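Local structure of aspartate aminotransferase, mitochondrial (Trypanosoma brucei brucei, 4W5K) at residues D89-S94 and H258-S263; A103-G108 and F135-M140; N203-V208 and N236-Q241; F247-H252 and W291-I296. The protein probably catalyses, as a homodimer with pyridoxal 5'-phosphate as cofactor, the reversible transfer of an amino group between L-aspartate and 2-oxoglutarate. The protein carries 1 engineered substitution. All coordinates share one frame; numbering follows the deposited sequence.

Contact 1: residues D89-S94 and H258-S263; sequences DGRIAS and HISTAS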
loop_
_atom_site.group_PDB
_atom_site.type_symbol
_atom_site.label_atom_id
_atom_site.label_comp_id
_atom_site.label_asym_id
_atom_site.label_seq_id
_atom_site.Cartn_x
_atom_site.Cartn_y
_atom_site.Cartn_z
ATOM N N ASP A 89 11.952 26.861 -3.979
ATOM C CA ASP A 89 10.857 27.621 -4.572
ATOM C C ASP A 89 9.501 26.906 -4.502
ATOM O O ASP A 89 8.487 27.436 -4.959
ATOM C CB ASP A 89 11.189 27.951 -6.028
ATOM C CG ASP A 89 12.467 28.759 -6.169
ATOM O OD1 ASP A 89 12.877 29.415 -5.186
ATOM O OD2 ASP A 89 13.061 28.737 -7.270
ATOM N N GLY A 90 9.484 25.701 -3.943
ATOM C CA GLY A 90 8.243 24.974 -3.751
ATOM C C GLY A 90 7.687 24.387 -5.034
ATOM O O GLY A 90 6.492 24.117 -5.137
ATOM N N ARG A 91 8.539 24.170 -6.030
ATOM C CA ARG A 91 7.974 23.760 -7.306
ATOM C C ARG A 91 7.974 22.248 -7.470
ATOM O O ARG A 91 7.608 21.741 -8.532
ATOM C CB ARG A 91 8.680 24.471 -8.485
ATOM C CG ARG A 91 10.146 24.244 -8.716
ATOM C CD ARG A 91 10.601 25.258 -9.814
ATOM N NE ARG A 91 11.958 25.007 -10.289
ATOM C CZ ARG A 91 12.301 23.988 -11.074
ATOM N NH1 ARG A 91 11.382 23.114 -11.478
ATOM N NH2 ARG A 91 13.573 23.839 -11.450
ATOM N N ILE A 92 8.302 21.521 -6.401
ATOM C CA ILE A 92 8.270 20.065 -6.461
ATOM C C ILE A 92 7.060 19.464 -5.738
ATOM O O ILE A 92 6.868 19.637 -4.525
ATOM C CB ILE A 92 9.565 19.445 -5.885
ATOM C CG1 ILE A 92 10.776 20.025 -6.607
ATOM C CG2 ILE A 92 9.570 17.930 -6.065
ATOM C CD1 ILE A 92 12.099 19.359 -6.195
ATOM N N ALA A 93 6.249 18.750 -6.508
ATOM C CA ALA A 93 5.085 18.037 -5.977
ATOM C C ALA A 93 5.502 16.664 -5.440
ATOM O O ALA A 93 6.091 15.882 -6.167
ATOM C CB ALA A 93 4.018 17.901 -7.071
ATOM N N SER A 94 5.182 16.355 -4.181
ATOM C CA SER A 94 5.696 15.142 -3.569
ATOM C C SER A 94 4.683 14.452 -2.689
ATOM O O SER A 94 3.790 15.104 -2.129
ATOM C CB SER A 94 6.949 15.425 -2.716
ATOM O OG SER A 94 8.001 16.019 -3.490
ATOM N N HIS A 258 8.345 12.270 -6.402
ATOM C CA HIS A 258 8.590 13.707 -6.553
ATOM C C HIS A 258 8.398 14.071 -8.011
ATOM O O HIS A 258 8.924 13.358 -8.870
ATOM C CB HIS A 258 10.025 14.079 -6.133
ATOM C CG HIS A 258 10.408 13.553 -4.786
ATOM N ND1 HIS A 258 9.955 14.108 -3.606
ATOM C CD2 HIS A 258 11.225 12.528 -4.436
ATOM C CE1 HIS A 258 10.475 13.441 -2.586
ATOM N NE2 HIS A 258 11.245 12.473 -3.065
ATOM N N ILE A 259 7.638 15.127 -8.287
ATOM C CA ILE A 259 7.543 15.674 -9.639
ATOM C C ILE A 259 7.856 17.165 -9.629
ATOM O O ILE A 259 7.151 17.959 -9.014
ATOM C CB ILE A 259 6.137 15.485 -10.289
ATOM C CG1 ILE A 259 5.660 14.021 -10.197
ATOM C CG2 ILE A 259 6.153 16.033 -11.743
ATOM C CD1 ILE A 259 4.736 13.770 -8.987
ATOM N N SER A 260 8.896 17.566 -10.342
ATOM C CA SER A 260 9.181 18.994 -10.449
ATOM C C SER A 260 8.302 19.646 -11.503
ATOM O O SER A 260 7.878 19.005 -12.459
ATOM C CB SER A 260 10.648 19.250 -10.780
ATOM O OG SER A 260 10.974 18.785 -12.080
ATOM N N THR A 261 8.005 20.919 -11.279
ATOM C CA THR A 261 7.135 21.699 -12.144
ATOM C C THR A 261 7.660 23.117 -12.267
ATOM O O THR A 261 8.658 23.484 -11.652
ATOM C CB THR A 261 5.683 21.758 -11.603
ATOM O OG1 THR A 261 5.640 22.587 -10.437
ATOM C CG2 THR A 261 5.165 20.376 -11.289
ATOM N N ALA A 262 6.985 23.937 -13.056
ATOM C CA ALA A 262 7.449 25.303 -13.241
ATOM C C ALA A 262 7.174 26.237 -12.056
ATOM O O ALA A 262 7.753 27.319 -11.985
ATOM C CB ALA A 262 6.828 25.896 -14.501
ATOM N N SER A 263 6.309 25.850 -11.128
ATOM C CA SER A 263 5.887 26.818 -10.114
ATOM C C SER A 263 5.233 26.144 -8.927
ATOM O O SER A 263 4.828 24.986 -9.018
ATOM C CB SER A 263 4.925 27.842 -10.717
ATOM O OG SER A 263 3.657 27.268 -11.028
HETATM O O HOH W 1 12.522 20.527 -13.374
#

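Contact 2: residues A103-G108 and F135-M140; sequences ALRIGG and FAKAGM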
loop_
_atom_site.group_PDB
_atom_site.type_symbol
_atom_site.label_atom_id
_atom_site.label_comp_id
_atom_site.label_asym_id
_atom_site.label_seq_id
_atom_site.Cartn_x
_atom_site.Cartn_y
_atom_site.Cartn_z
ATOM N N ALA A 103 5.683 4.500 -5.975
ATOM C CA ALA A 103 6.011 5.749 -6.651
ATOM C C ALA A 103 6.048 5.579 -8.170
ATOM O O ALA A 103 5.605 6.456 -8.905
ATOM C CB ALA A 103 7.373 6.308 -6.157
ATOM N N LEU A 104 6.596 4.460 -8.650
ATOM C CA LEU A 104 6.607 4.206 -10.104
ATOM C C LEU A 104 5.189 4.129 -10.647
ATOM O O LEU A 104 4.885 4.683 -11.709
ATOM C CB LEU A 104 7.346 2.907 -10.420
ATOM C CG LEU A 104 8.843 3.070 -10.174
ATOM C CD1 LEU A 104 9.471 1.694 -9.992
ATOM C CD2 LEU A 104 9.520 3.852 -11.373
ATOM N N ARG A 105 4.320 3.410 -9.943
ATOM C CA ARG A 105 2.936 3.237 -10.390
ATOM C C ARG A 105 2.128 4.539 -10.305
ATOM O O ARG A 105 1.464 4.935 -11.290
ATOM C CB ARG A 105 2.230 2.144 -9.567
ATOM C CG ARG A 105 0.708 2.007 -9.817
ATOM C CD ARG A 105 0.380 1.681 -11.276
ATOM N NE ARG A 105 -1.070 1.547 -11.460
ATOM C CZ ARG A 105 -1.758 0.410 -11.319
ATOM N NH1 ARG A 105 -1.123 -0.711 -10.989
ATOM N NH2 ARG A 105 -3.084 0.400 -11.524
ATOM N N ILE A 106 2.153 5.188 -9.140
ATOM C CA ILE A 106 1.402 6.442 -8.974
ATOM C C ILE A 106 1.961 7.514 -9.930
ATOM O O ILE A 106 1.200 8.228 -10.564
ATOM C CB ILE A 106 1.427 6.943 -7.527
ATOM C CG1 ILE A 106 0.630 5.979 -6.628
ATOM C CG2 ILE A 106 0.847 8.345 -7.429
ATOM C CD1 ILE A 106 -0.866 5.905 -6.910
ATOM N N GLY A 107 3.287 7.606 -10.037
ATOM C CA GLY A 107 3.885 8.516 -11.019
ATOM C C GLY A 107 3.444 8.218 -12.424
ATOM O O GLY A 107 3.113 9.144 -13.192
ATOM N N GLY A 108 3.506 6.942 -12.819
ATOM C CA GLY A 108 3.034 6.540 -14.139
ATOM C C GLY A 108 1.576 6.913 -14.388
ATOM O O GLY A 108 1.204 7.388 -15.474
ATOM N N PHE A 135 4.110 0.047 -15.800
ATOM C CA PHE A 135 3.741 1.082 -16.731
ATOM C C PHE A 135 2.654 0.633 -17.679
ATOM O O PHE A 135 1.874 1.461 -18.103
ATOM C CB PHE A 135 5.007 1.576 -17.449
ATOM C CG PHE A 135 5.871 2.414 -16.538
ATOM C CD1 PHE A 135 5.425 3.677 -16.134
ATOM C CD2 PHE A 135 7.076 1.924 -16.024
ATOM C CE1 PHE A 135 6.171 4.447 -15.266
ATOM C CE2 PHE A 135 7.841 2.694 -15.163
ATOM C CZ PHE A 135 7.385 3.960 -14.783
ATOM N N ALA A 136 2.536 -0.668 -17.949
ATOM C CA ALA A 136 1.402 -1.147 -18.738
ATOM C C ALA A 136 0.089 -0.820 -18.038
ATOM O O ALA A 136 -0.872 -0.345 -18.663
ATOM C CB ALA A 136 1.501 -2.652 -18.989
ATOM N N LYS A 137 0.055 -1.051 -16.727
ATOM C CA LYS A 137 -1.163 -0.758 -15.945
ATOM C C LYS A 137 -1.499 0.739 -16.007
ATOM O O LYS A 137 -2.671 1.116 -15.985
ATOM C CB LYS A 137 -0.992 -1.208 -14.483
ATOM C CG LYS A 137 -1.008 -2.727 -14.281
ATOM C CD LYS A 137 -2.362 -3.296 -14.693
ATOM C CE LYS A 137 -2.411 -4.815 -14.536
ATOM N NZ LYS A 137 -3.727 -5.406 -14.948
ATOM N N ALA A 138 -0.462 1.575 -16.128
ATOM C CA ALA A 138 -0.611 3.032 -16.210
ATOM C C ALA A 138 -0.872 3.536 -17.626
ATOM O O ALA A 138 -0.923 4.747 -17.839
ATOM C CB ALA A 138 0.628 3.721 -15.664
ATOM N N GLY A 139 -0.973 2.621 -18.592
ATOM C CA GLY A 139 -1.377 2.966 -19.953
ATOM C C GLY A 139 -0.219 3.197 -20.905
ATOM O O GLY A 139 -0.391 3.775 -21.978
ATOM N N MET A 140 0.965 2.757 -20.515
ATOM C CA MET A 140 2.137 2.992 -21.375
ATOM C C MET A 140 2.909 1.737 -21.692
ATOM O O MET A 140 3.187 0.913 -20.812
ATOM C CB MET A 140 3.075 4.014 -20.725
ATOM C CG MET A 140 2.436 5.405 -20.542
ATOM S SD MET A 140 3.339 6.291 -19.255
ATOM C CE MET A 140 4.772 6.811 -20.173
HETATM O O HOH W 2 -3.703 2.422 -13.643
#

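Contact 3: residues N203-V208 and N236-Q241; sequences NHIPFV and NLIVAQ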
loop_
_atom_site.group_PDB
_atom_site.type_symbol
_atom_site.label_atom_id
_atom_site.label_comp_id
_atom_site.label_asym_id
_atom_site.label_seq_id
_atom_site.Cartn_x
_atom_site.Cartn_y
_atom_site.Cartn_z
ATOM N N ASN A 203 13.860 17.539 -25.464
ATOM C CA ASN A 203 12.688 17.872 -24.639
ATOM C C ASN A 203 12.013 16.624 -24.077
ATOM O O ASN A 203 10.760 16.564 -23.973
ATOM C CB ASN A 203 11.680 18.714 -25.440
ATOM C CG ASN A 203 12.266 20.047 -25.894
ATOM O OD1 ASN A 203 12.733 20.843 -25.073
ATOM N ND2 ASN A 203 12.280 20.276 -27.208
ATOM N N HIS A 204 12.841 15.640 -23.696
ATOM C CA HIS A 204 12.358 14.410 -23.073
ATOM C C HIS A 204 11.997 14.651 -21.605
ATOM O O HIS A 204 12.443 15.617 -20.977
ATOM C CB HIS A 204 13.414 13.279 -23.161
ATOM C CG HIS A 204 13.665 12.781 -24.553
ATOM N ND1 HIS A 204 12.694 12.775 -25.533
ATOM C CD2 HIS A 204 14.778 12.268 -25.126
ATOM C CE1 HIS A 204 13.200 12.284 -26.651
ATOM N NE2 HIS A 204 14.466 11.965 -26.427
ATOM N N ILE A 205 11.187 13.758 -21.064
ATOM C CA ILE A 205 10.762 13.832 -19.668
ATOM C C ILE A 205 11.431 12.698 -18.902
ATOM O O ILE A 205 11.082 11.535 -19.095
ATOM C CB ILE A 205 9.214 13.728 -19.534
ATOM C CG1 ILE A 205 8.513 14.851 -20.320
ATOM C CG2 ILE A 205 8.799 13.783 -18.072
ATOM C CD1 ILE A 205 8.248 14.525 -21.787
ATOM N N PRO A 206 12.429 13.019 -18.057
ATOM C CA PRO A 206 13.148 11.975 -17.319
ATOM C C PRO A 206 12.345 11.437 -16.146
ATOM O O PRO A 206 11.805 12.238 -15.383
ATOM C CB PRO A 206 14.393 12.692 -16.811
ATOM C CG PRO A 206 13.976 14.131 -16.730
ATOM C CD PRO A 206 13.031 14.353 -17.861
ATOM N N PHE A 207 12.278 10.110 -16.040
ATOM C CA PHE A 207 11.623 9.409 -14.910
ATOM C C PHE A 207 12.736 8.612 -14.236
ATOM O O PHE A 207 13.168 7.579 -14.742
ATOM C CB PHE A 207 10.502 8.503 -15.436
ATOM C CG PHE A 207 9.453 8.112 -14.414
ATOM C CD1 PHE A 207 9.787 7.787 -13.111
ATOM C CD2 PHE A 207 8.106 8.090 -14.800
ATOM C CE1 PHE A 207 8.792 7.416 -12.178
ATOM C CE2 PHE A 207 7.082 7.716 -13.883
ATOM C CZ PHE A 207 7.430 7.383 -12.564
ATOM N N VAL A 208 13.214 9.124 -13.115
ATOM C CA VAL A 208 14.349 8.518 -12.386
ATOM C C VAL A 208 13.851 7.500 -11.375
ATOM O O VAL A 208 13.067 7.832 -10.486
ATOM C CB VAL A 208 15.153 9.579 -11.670
ATOM C CG1 VAL A 208 16.302 8.916 -10.818
ATOM C CG2 VAL A 208 15.744 10.529 -12.669
ATOM N N ASN A 236 9.967 19.314 -16.338
ATOM C CA ASN A 236 9.435 18.306 -15.422
ATOM C C ASN A 236 10.363 17.113 -15.302
ATOM O O ASN A 236 10.711 16.496 -16.316
ATOM C CB ASN A 236 8.058 17.803 -15.884
ATOM C CG ASN A 236 7.051 18.916 -16.062
ATOM O OD1 ASN A 236 6.778 19.353 -17.183
ATOM N ND2 ASN A 236 6.491 19.385 -14.960
ATOM N N LEU A 237 10.740 16.796 -14.059
ATOM C CA LEU A 237 11.459 15.583 -13.689
ATOM C C LEU A 237 10.629 14.755 -12.694
ATOM O O LEU A 237 10.037 15.320 -11.781
ATOM C CB LEU A 237 12.813 15.940 -13.064
ATOM C CG LEU A 237 13.473 14.894 -12.152
ATOM C CD1 LEU A 237 14.089 13.767 -13.001
ATOM C CD2 LEU A 237 14.558 15.546 -11.274
ATOM N N ILE A 238 10.583 13.434 -12.875
ATOM C CA ILE A 238 9.899 12.549 -11.931
ATOM C C ILE A 238 10.951 11.704 -11.226
ATOM O O ILE A 238 11.879 11.227 -11.875
ATOM C CB ILE A 238 8.892 11.608 -12.625
ATOM C CG1 ILE A 238 7.943 12.408 -13.516
ATOM C CG2 ILE A 238 8.076 10.791 -11.585
ATOM C CD1 ILE A 238 8.174 12.174 -14.968
ATOM N N VAL A 239 10.807 11.521 -9.912
ATOM C CA VAL A 239 11.726 10.661 -9.170
ATOM C C VAL A 239 10.934 9.692 -8.293
ATOM O O VAL A 239 10.102 10.139 -7.499
ATOM C CB VAL A 239 12.682 11.458 -8.260
ATOM C CG1 VAL A 239 13.673 10.499 -7.574
ATOM C CG2 VAL A 239 13.464 12.511 -9.069
ATOM N N ALA A 240 11.175 8.384 -8.459
ATOM C CA ALA A 240 10.601 7.357 -7.588
ATOM C C ALA A 240 11.693 6.952 -6.620
ATOM O O ALA A 240 12.742 6.448 -7.037
ATOM C CB ALA A 240 10.122 6.145 -8.393
ATOM N N GLN A 241 11.460 7.210 -5.335
ATOM C CA GLN A 241 12.495 7.058 -4.323
ATOM C C GLN A 241 12.128 5.936 -3.337
ATOM O O GLN A 241 11.102 6.005 -2.662
ATOM C CB GLN A 241 12.687 8.411 -3.596
ATOM C CG GLN A 241 13.615 8.406 -2.409
ATOM C CD GLN A 241 13.701 9.775 -1.760
ATOM O OE1 GLN A 241 12.713 10.517 -1.736
ATOM N NE2 GLN A 241 14.861 10.101 -1.183
#

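Contact 4: residues F247-H252 and W291-I296; sequences FGLYGH and WVVSSI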
loop_
_atom_site.group_PDB
_atom_site.type_symbol
_atom_site.label_atom_id
_atom_site.label_comp_id
_atom_site.label_asym_id
_atom_site.label_seq_id
_atom_site.Cartn_x
_atom_site.Cartn_y
_atom_site.Cartn_z
ATOM N N PHE A 247 17.364 1.866 4.064
ATOM C CA PHE A 247 17.039 1.776 5.504
ATOM C C PHE A 247 16.729 0.354 5.958
ATOM O O PHE A 247 16.419 0.120 7.140
ATOM C CB PHE A 247 15.857 2.686 5.838
ATOM C CG PHE A 247 16.207 4.152 5.933
ATOM C CD1 PHE A 247 16.126 4.972 4.802
ATOM C CD2 PHE A 247 16.573 4.709 7.159
ATOM C CE1 PHE A 247 16.428 6.333 4.877
ATOM C CE2 PHE A 247 16.885 6.069 7.262
ATOM C CZ PHE A 247 16.805 6.886 6.106
ATOM N N GLY A 248 16.821 -0.605 5.040
ATOM C CA GLY A 248 16.490 -1.983 5.368
ATOM C C GLY A 248 14.999 -2.150 5.717
ATOM O O GLY A 248 14.639 -3.032 6.498
ATOM N N LEU A 249 14.163 -1.300 5.135
ATOM C CA LEU A 249 12.726 -1.254 5.492
ATOM C C LEU A 249 11.826 -1.977 4.509
ATOM O O LEU A 249 10.597 -1.782 4.552
ATOM C CB LEU A 249 12.242 0.198 5.610
ATOM C CG LEU A 249 12.705 0.966 6.848
ATOM C CD1 LEU A 249 12.376 2.443 6.679
ATOM C CD2 LEU A 249 12.068 0.408 8.123
ATOM N N TYR A 250 12.419 -2.822 3.665
ATOM C CA TYR A 250 11.736 -3.559 2.593
ATOM C C TYR A 250 10.237 -3.812 2.795
ATOM O O TYR A 250 9.384 -3.215 2.103
ATOM C CB TYR A 250 12.441 -4.911 2.386
ATOM C CG TYR A 250 13.937 -4.813 2.115
ATOM C CD1 TYR A 250 14.412 -4.577 0.821
ATOM C CD2 TYR A 250 14.872 -5.009 3.133
ATOM C CE1 TYR A 250 15.782 -4.500 0.563
ATOM C CE2 TYR A 250 16.251 -4.947 2.868
ATOM C CZ TYR A 250 16.684 -4.686 1.591
ATOM O OH TYR A 250 18.028 -4.628 1.324
ATOM N N GLY A 251 9.915 -4.671 3.756
ATOM C CA GLY A 251 8.532 -5.095 3.933
ATOM C C GLY A 251 7.613 -4.068 4.561
ATOM O O GLY A 251 6.396 -4.276 4.623
ATOM N N HIS A 252 8.155 -2.951 5.023
ATOM C CA HIS A 252 7.271 -1.933 5.591
ATOM C C HIS A 252 6.697 -0.960 4.532
ATOM O O HIS A 252 5.794 -0.165 4.844
ATOM C CB HIS A 252 8.005 -1.196 6.709
ATOM C CG HIS A 252 8.146 -2.014 7.955
ATOM N ND1 HIS A 252 7.056 -2.509 8.641
ATOM C CD2 HIS A 252 9.241 -2.442 8.635
ATOM C CE1 HIS A 252 7.470 -3.183 9.702
ATOM N NE2 HIS A 252 8.797 -3.156 9.720
ATOM N N TRP A 291 7.528 6.883 9.925
ATOM C CA TRP A 291 7.954 7.236 11.265
ATOM C C TRP A 291 9.462 7.093 11.433
ATOM O O TRP A 291 10.146 7.981 11.944
ATOM C CB TRP A 291 7.289 6.330 12.292
ATOM C CG TRP A 291 5.895 6.671 12.670
ATOM C CD1 TRP A 291 5.252 7.872 12.530
ATOM C CD2 TRP A 291 4.968 5.774 13.287
ATOM N NE1 TRP A 291 3.962 7.768 13.052
ATOM C CE2 TRP A 291 3.776 6.489 13.516
ATOM C CE3 TRP A 291 5.040 4.429 13.673
ATOM C CZ2 TRP A 291 2.646 5.895 14.105
ATOM C CZ3 TRP A 291 3.925 3.845 14.267
ATOM C CH2 TRP A 291 2.748 4.579 14.474
ATOM N N VAL A 292 9.955 5.949 10.983
ATOM C CA VAL A 292 11.365 5.582 11.149
ATOM C C VAL A 292 12.277 6.523 10.363
ATOM O O VAL A 292 13.262 7.037 10.904
ATOM C CB VAL A 292 11.614 4.137 10.692
ATOM C CG1 VAL A 292 13.143 3.870 10.533
ATOM C CG2 VAL A 292 11.000 3.164 11.678
ATOM N N VAL A 293 11.924 6.768 9.098
ATOM C CA VAL A 293 12.789 7.583 8.238
ATOM C C VAL A 293 12.750 9.033 8.732
ATOM O O VAL A 293 13.788 9.681 8.847
ATOM C CB VAL A 293 12.381 7.453 6.774
ATOM C CG1 VAL A 293 13.090 8.493 5.898
ATOM C CG2 VAL A 293 12.735 6.047 6.265
ATOM N N SER A 294 11.561 9.519 9.090
ATOM C CA SER A 294 11.443 10.897 9.565
ATOM C C SER A 294 12.229 11.115 10.869
ATOM O O SER A 294 12.911 12.142 11.049
ATOM C CB SER A 294 9.959 11.264 9.733
ATOM O OG SER A 294 9.819 12.564 10.279
ATOM N N SER A 295 12.151 10.134 11.764
ATOM C CA SER A 295 12.841 10.179 13.040
ATOM C C SER A 295 14.354 10.215 12.844
ATOM O O SER A 295 15.063 10.975 13.497
ATOM C CB SER A 295 12.450 8.973 13.880
ATOM O OG SER A 295 13.247 8.880 15.050
ATOM N N ILE A 296 14.833 9.379 11.937
ATOM C CA ILE A 296 16.272 9.300 11.721
ATOM C C ILE A 296 16.782 10.575 11.075
ATOM O O ILE A 296 17.764 11.141 11.534
ATOM C CB ILE A 296 16.652 8.085 10.870
ATOM C CG1 ILE A 296 16.467 6.800 11.687
ATOM C CG2 ILE A 296 18.092 8.207 10.388
ATOM C CD1 ILE A 296 16.522 5.494 10.862
#

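Contact 1: residues D89-S94 and H258-S263
At its edge, in the ring plane, the His258 imidazole is met by Ser94 OG, which hydrogen-bonds ND1 at 2.7 Å; Phe80 of helix 69-80 packs against the same ring edge-to-face. The Arg91 guanidinium is likewise met at its rim: Thr261 O lies near its plane, 2.8 Å from NH1, and an in-plane water held by Ser260 OG adds a weak bond to that nitrogen. His258 belongs to, and Arg91 immediately precedes, the antiparallel strand pair at one border of the mixed sheet in the large domain of this fold type I enzyme, the short segments running at 160° to each other. Ala93 and Ile259 form its hydrogen-bonded pair, with Ala93 N 2.8 Å from Ile259 O and Ile259 N 2.7 Å from Ala93 O. Ile92–Ser260 and Ser94–His258 are non-hydrogen-bonded pairs whose side chains share the face where helix 69-80 lies, whereas Ala93 and Ile259 lean on helix 264-282. Ser260 OG also accepts Leu237 N, just ahead of strand 238-242. Arg91 takes the crowded first torsion (chi1 62°) and then extends, laying CD 3.2 Å from Thr261 O. Arg91 O in turn accepts Thr261 N at 2.9 Å through a bent bond of 131°.

Contact 2: residues A103-G108 and F135-M140
The CA atoms come nearest at Gly108 and Ala138, Gly108 CA lying 5.5 Å from Ala138 CA. With no side chain on Gly108 between them, the Ala138 methyl CB rests 3.6 Å from Gly108 C. Beside it the Phe135 ring turns its CE1 corner to the same helix, 3.9 Å from Gly108 CA and also close to Leu104 O, and its CZ tip crosses obliquely to Leu104 CD2 at 4.0 Å. A second patch is formed by Arg105. Its first torsion sets CG anti to the backbone N (chi1 172°) and the chain bends at chi2 (59°), so that the guanidinium returns to the partner helix and lays one face on Lys137 CB, 3.5 Å from NH1. Lys137 bends at its own chi2 and leads its ammonium away, leaving NZ 6.7 Å from Arg105 NH1, which probably eases the like-charge repulsion. A water accepts from Arg105 NH2 at 3.0 Å and donates to Lys137 O. These are helices 99-110 and 129-137, the latter being the helix of the beta-alpha-beta crossover from strand 120-124 to strand 141-149; a Schellman motif at Gly139 ends it, with Met140 N bonded to Phe135 O and Gly139 N to Ala136 O. Leu104 touches the bound pyridoxal phosphate, while Phe207 packs edge-to-face on Phe135. Arg105 NE makes a salt bridge with Asp109, and its NH1 donates to Pro280 O of the second subunit, where Leu277 of that subunit also packs on Lys137.

Contact 3: residues N203-V208 and N236-Q241
Val208 O is gripped twice from the neighbouring strand: Ala240 N donates to it at 2.8 Å, nearly along the C=O axis (175°), and Val239 CA makes a CA-H...O contact at 3.4 Å. Ile238 O also has two partners, Val208 N at 2.8 Å, standing above the carbonyl plane, and the CA of Phe207. Ile238 N then reaches back to Pro206 O at 3.0 Å through an almost straight N-H...O bond (176°), completing the alternating ladder of a parallel pair. On one face of the sheet, Phe207 swings its ring anti to the backbone N, and Ile238 CG2 sits over a ring face in a CH-pi contact, 3.6 Å from the centroid and 16° off the normal. Ala240 CB meets the ring edge near its plane. Ile238 CD1 reaches Ile205 CG2 at 3.6 Å. Elsewhere Leu237 CD1 bridges Pro206 CG and Val208 CG2, each 3.7 Å away. Strands 205-210 and 238-242 are adjacent and parallel, joined by a beta-alpha-beta crossover through helices 220-223 and 225-230. Helix 225-230 packs on Pro206, Val208 and Val239; helix 99-110 covers Phe207 and Ala240, and strands 172-176 and 255-260 flank the pair.

Contact 4: residues F247-H252 and W291-I296
Val293 stands at about a right angle to Phe247 and drops its CG2 methyl over the centre of the ring, 3.8 Å from the centroid and 9° off the normal, a well-centred CH-pi contact. The Val293 torsion (chi1 169°) puts CG1 anti to the backbone N and leaves CG2 beside that N, aimed at the ring. Ile296, one helical turn after Val292, instead reaches Phe247 tip to tip: CD1 is 3.7 Å from CE2, near the ring plane, and CG2 lies at the edge 4.0 Å from that same CE2. Thus consecutive turns of helix 287-297 meet a face and an edge of one phenyl group. Leu249 adds a second approach, its CD1 crossing obliquely to Val293 CG2 at 3.6 Å and meeting Val292 CG1 end to end at 4.2 Å. The loop 247-252 lies between strands 238-242 and 255-260, in the part of the chain that also supplies the cofactor-binding Ser244 and Arg253. Trp306 stacks on Phe247, and Tyr250 packs edge-to-face on Tyr62 of the second subunit. All five touching residues are buried and meet solely through carbon, so close fit, rather than direct hydrogen bonding or charge, joins this loop to the helix.

All four contacts are largely buried, but they hold different layers. Contacts 1 and 3 belong to the same sheet through the neighbouring strands 255-260 and 238-242, and pack where His258 O meets Ile238 CG2; their chemistry is mainly backbone hydrogen bonding, antiparallel in the first and parallel in the other. Contact 1 lies farther from the chain centre and adds side-chain polar bonds; contacts 1 and 2 each include a water, and contact 2 joins apolar packing to a guanidinium. Contact 2 packs helices onto contact 3, Ala103 CB being 3.5 Å from Ala240 CB. Contact 4, about 24 Å from each of the others between centres, is purely apolar. Contacts 2 and 4 also touch the second subunit.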